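Local coordinates for protein HP0420 homologue (Helicobacter felis, PDB 3LWG) that is of unknown function but adopts a hotdog fold, a scaffold shared with many acyl-CoA thioesterases and dehydratases, so it possibly handles a related acyl substrate, at residues Cys70-Lys75 with Phe128-Phe133. Sequence-based numbering, arbitrary orientation.
Sequences CALNKK and FEILVF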
ATOM      1  N   CYS B  70       5.906   1.831 -11.511  1.00  7.59           N
ATOM      2  CA  CYS B  70       6.454   1.286 -12.772  1.00  8.55           C
ATOM      3  C   CYS B  70       5.938   2.012 -14.012  1.00  9.03           C
ATOM      4  O   CYS B  70       6.675   2.133 -15.004  1.00 10.59           O
ATOM      5  CB  CYS B  70       6.146  -0.217 -12.910  1.00  8.38           C
ATOM      6  SG  CYS B  70       7.054  -1.198 -11.703  1.00 11.89           S
ATOM      7  N   ALA B  71       4.692   2.494 -13.960  1.00  8.90           N
ATOM      8  CA  ALA B  71       4.093   3.258 -15.071  1.00  9.57           C
ATOM      9  C   ALA B  71       4.847   4.567 -15.364  1.00 12.92           C
ATOM     10  O   ALA B  71       5.064   4.925 -16.522  1.00  8.45           O
ATOM     11  CB  ALA B  71       2.606   3.546 -14.805  1.00 11.20           C
ATOM     12  N   LEU B  72       5.243   5.281 -14.305  1.00 10.69           N
ATOM     13  CA  LEU B  72       6.065   6.478 -14.473  1.00 11.61           C
ATOM     14  C   LEU B  72       7.541   6.124 -14.694  1.00 14.88           C
ATOM     15  O   LEU B  72       8.231   6.770 -15.488  1.00 14.03           O
ATOM     16  CB  LEU B  72       5.899   7.413 -13.262  1.00 11.54           C
ATOM     17  CG  LEU B  72       6.636   8.747 -13.252  1.00 14.12           C
ATOM     18  CD1 LEU B  72       6.011   9.541 -14.348  1.00 13.22           C
ATOM     19  CD2 LEU B  72       6.450   9.519 -11.898  1.00 12.44           C
ATOM     20  N   ASN B  73       8.022   5.118 -13.966  1.00 12.49           N
ATOM     21  CA  ASN B  73       9.389   4.623 -14.034  1.00 12.68           C
ATOM     22  C   ASN B  73      10.438   5.772 -14.035  1.00 15.12           C
ATOM     23  O   ASN B  73      11.317   5.785 -14.917  1.00 12.96           O
ATOM     24  CB  ASN B  73       9.597   3.725 -15.278  1.00 12.30           C
ATOM     25  CG  ASN B  73      10.869   2.919 -15.213  1.00 14.44           C
ATOM     26  OD1 ASN B  73      11.453   2.510 -16.284  1.00 18.05           O
ATOM     27  ND2 ASN B  73      11.318   2.644 -14.006  1.00 11.51           N
ATOM     28  N   LYS B  74      10.328   6.693 -13.082  1.00 13.68           N
ATOM     29  CA  LYS B  74      11.312   7.774 -12.930  1.00 16.12           C
ATOM     30  C   LYS B  74      12.271   7.516 -11.749  1.00 16.65           C
ATOM     31  O   LYS B  74      11.841   7.293 -10.629  1.00 15.65           O
ATOM     32  CB  LYS B  74      10.623   9.130 -12.713  1.00 17.92           C
ATOM     33  CG  LYS B  74       9.915   9.738 -13.916  1.00 20.17           C
ATOM     34  CD  LYS B  74      10.879   9.822 -15.105  1.00 24.91           C
ATOM     35  CE  LYS B  74      10.215  10.526 -16.311  1.00 27.67           C
ATOM     36  NZ  LYS B  74       9.289  11.617 -15.820  1.00 40.62           N
ATOM     37  N   LYS B  75      13.576   7.589 -11.984  1.00 17.47           N
ATOM     38  CA  LYS B  75      14.522   7.480 -10.883  1.00 19.56           C
ATOM     39  C   LYS B  75      14.203   8.514  -9.810  1.00 18.62           C
ATOM     40  O   LYS B  75      13.719   9.634 -10.089  1.00 17.84           O
ATOM     41  CB  LYS B  75      15.957   7.737 -11.358  1.00 25.16           C
ATOM     42  CG  LYS B  75      16.114   7.607 -12.848  1.00 33.32           C
ATOM     43  CD  LYS B  75      17.123   8.654 -13.400  1.00 34.77           C
ATOM     44  CE  LYS B  75      17.111   8.641 -14.920  1.00 23.66           C
ATOM     45  NZ  LYS B  75      17.753   7.370 -15.414  1.00 36.91           N
ATOM     46  N   PHE B 128      -2.872   7.659  -7.684  1.00 10.65           N
ATOM     47  CA  PHE B 128      -1.643   7.805  -6.888  1.00  9.74           C
ATOM     48  C   PHE B 128      -0.897   9.059  -7.328  1.00 12.77           C
ATOM     49  O   PHE B 128      -0.761   9.288  -8.512  1.00 13.78           O
ATOM     50  CB  PHE B 128      -0.751   6.602  -7.104  1.00  8.40           C
ATOM     51  CG  PHE B 128      -1.365   5.340  -6.576  1.00 11.32           C
ATOM     52  CD1 PHE B 128      -0.941   4.817  -5.380  1.00 10.76           C
ATOM     53  CD2 PHE B 128      -2.396   4.720  -7.253  1.00 10.21           C
ATOM     54  CE1 PHE B 128      -1.495   3.682  -4.877  1.00  8.77           C
ATOM     55  CE2 PHE B 128      -2.996   3.550  -6.741  1.00 11.40           C
ATOM     56  CZ  PHE B 128      -2.539   3.032  -5.557  1.00 10.06           C
ATOM     57  N   GLU B 129      -0.409   9.847  -6.372  1.00 12.42           N
ATOM     58  CA  GLU B 129       0.476  10.974  -6.710  1.00 11.94           C
ATOM     59  C   GLU B 129       1.887  10.563  -6.400  1.00 10.52           C
ATOM     60  O   GLU B 129       2.144   9.909  -5.379  1.00 14.11           O
ATOM     61  CB  GLU B 129       0.100  12.200  -5.873  1.00 15.13           C
ATOM     62  CG  GLU B 129      -1.111  12.857  -6.452  1.00 24.99           C
ATOM     63  CD  GLU B 129      -1.600  14.026  -5.627  1.00 30.45           C
ATOM     64  OE1 GLU B 129      -1.477  13.976  -4.385  1.00 39.37           O
ATOM     65  OE2 GLU B 129      -2.115  14.997  -6.228  1.00 34.55           O
ATOM     66  N   ILE B 130       2.788  10.887  -7.321  1.00 10.06           N
ATOM     67  CA  ILE B 130       4.176  10.491  -7.218  1.00 11.26           C
ATOM     68  C   ILE B 130       5.015  11.745  -7.387  1.00 12.99           C
ATOM     69  O   ILE B 130       4.765  12.549  -8.287  1.00 14.26           O
ATOM     70  CB  ILE B 130       4.541   9.481  -8.309  1.00 12.53           C
ATOM     71  CG1 ILE B 130       3.784   8.171  -8.074  1.00 11.32           C
ATOM     72  CG2 ILE B 130       6.078   9.229  -8.329  1.00 12.25           C
ATOM     73  CD1 ILE B 130       4.089   7.050  -9.093  1.00 12.82           C
ATOM     74  N   LEU B 131       6.011  11.876  -6.532  1.00 14.84           N
ATOM     75  CA  LEU B 131       6.922  13.003  -6.599  1.00 15.43           C
ATOM     76  C   LEU B 131       8.294  12.501  -7.007  1.00 17.14           C
ATOM     77  O   LEU B 131       8.675  11.395  -6.656  1.00 15.88           O
ATOM     78  CB  LEU B 131       7.007  13.661  -5.223  1.00 14.39           C
ATOM     79  CG  LEU B 131       5.710  14.299  -4.747  1.00 17.64           C
ATOM     80  CD1 LEU B 131       5.890  14.788  -3.291  1.00 20.39           C
ATOM     81  CD2 LEU B 131       5.281  15.435  -5.654  1.00 22.01           C
ATOM     82  N   VAL B 132       9.037  13.341  -7.740  1.00 15.75           N
ATOM     83  CA  VAL B 132      10.395  13.017  -8.178  1.00 14.18           C
ATOM     84  C   VAL B 132      11.365  14.002  -7.536  1.00 17.94           C
ATOM     85  O   VAL B 132      11.139  15.224  -7.594  1.00 17.43           O
ATOM     86  CB  VAL B 132      10.522  13.178  -9.677  1.00 17.76           C
ATOM     87  CG1 VAL B 132      11.949  12.793 -10.145  1.00 21.41           C
ATOM     88  CG2 VAL B 132       9.463  12.317 -10.380  1.00 18.42           C
ATOM     89  N   PHE B 133      12.403  13.465  -6.895  1.00 16.36           N
ATOM     90  CA  PHE B 133      13.380  14.279  -6.151  1.00 18.20           C
ATOM     91  C   PHE B 133      14.768  14.317  -6.762  1.00 20.56           C
ATOM     92  O   PHE B 133      15.155  13.442  -7.514  1.00 19.43           O
ATOM     93  CB  PHE B 133      13.500  13.758  -4.724  1.00 20.53           C
ATOM     94  CG  PHE B 133      12.235  13.889  -3.962  1.00 20.59           C
ATOM     95  CD1 PHE B 133      11.327  12.840  -3.910  1.00 18.79           C
ATOM     96  CD2 PHE B 133      11.920  15.073  -3.341  1.00 26.04           C
ATOM     97  CE1 PHE B 133      10.154  12.978  -3.206  1.00 23.66           C
ATOM     98  CE2 PHE B 133      10.736  15.200  -2.639  1.00 23.10           C
ATOM     99  CZ  PHE B 133       9.863  14.153  -2.577  1.00 22.96           C
TER
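L72, in the last turn of helix 57-72, faces I130 on strand 121-132 with 8.5 Å between their CA atoms. Past the helix, N73 takes a positive phi (45°) and turns the chain into the extended K74 and K75. The backbones draw closer here, the CA atoms of K74 and V132 lying 7.1 Å apart. No hydrogen bond joins the two segments; the contact is mostly apolar packing.

L72 makes its approach with one branch, CD2. Its CG lies anti to the backbone N (chi1 -178°). From there CD2 reaches the CG2 methyl of I130 at 3.6 Å. The two side chains run past each other in opposite directions, flank against flank. The same L72 CD2 is a looser neighbour of V132 CG2, 4.4 Å away. Both leucine and isoleucine are buried; I130 also touches L69 one turn back on the helix, while L72 rests on S110 of the adjoining strand 109-118.

V132 divides its methyls between two residues. CG2 meets the first side-chain carbon of K74, CB, at 4.1 Å; beyond that carbon the lysine bends and leads its ammonium away from the strand. CG1, anti to the backbone N of V132, packs on the carbonyl O of K75 at 3.6 Å. The contact thus passes from a buried end at L72 and I130 to an exposed one at the lysines. Just beyond it the chain enters strand 77-86, S77 OG hydrogen-bonding to K74 O, and that strand pairs antiparallel with 121-132.

Such packing of a long helix's C-terminal end on a curved antiparallel sheet belongs to the hotdog fold, in which the sheet wraps around the central helix.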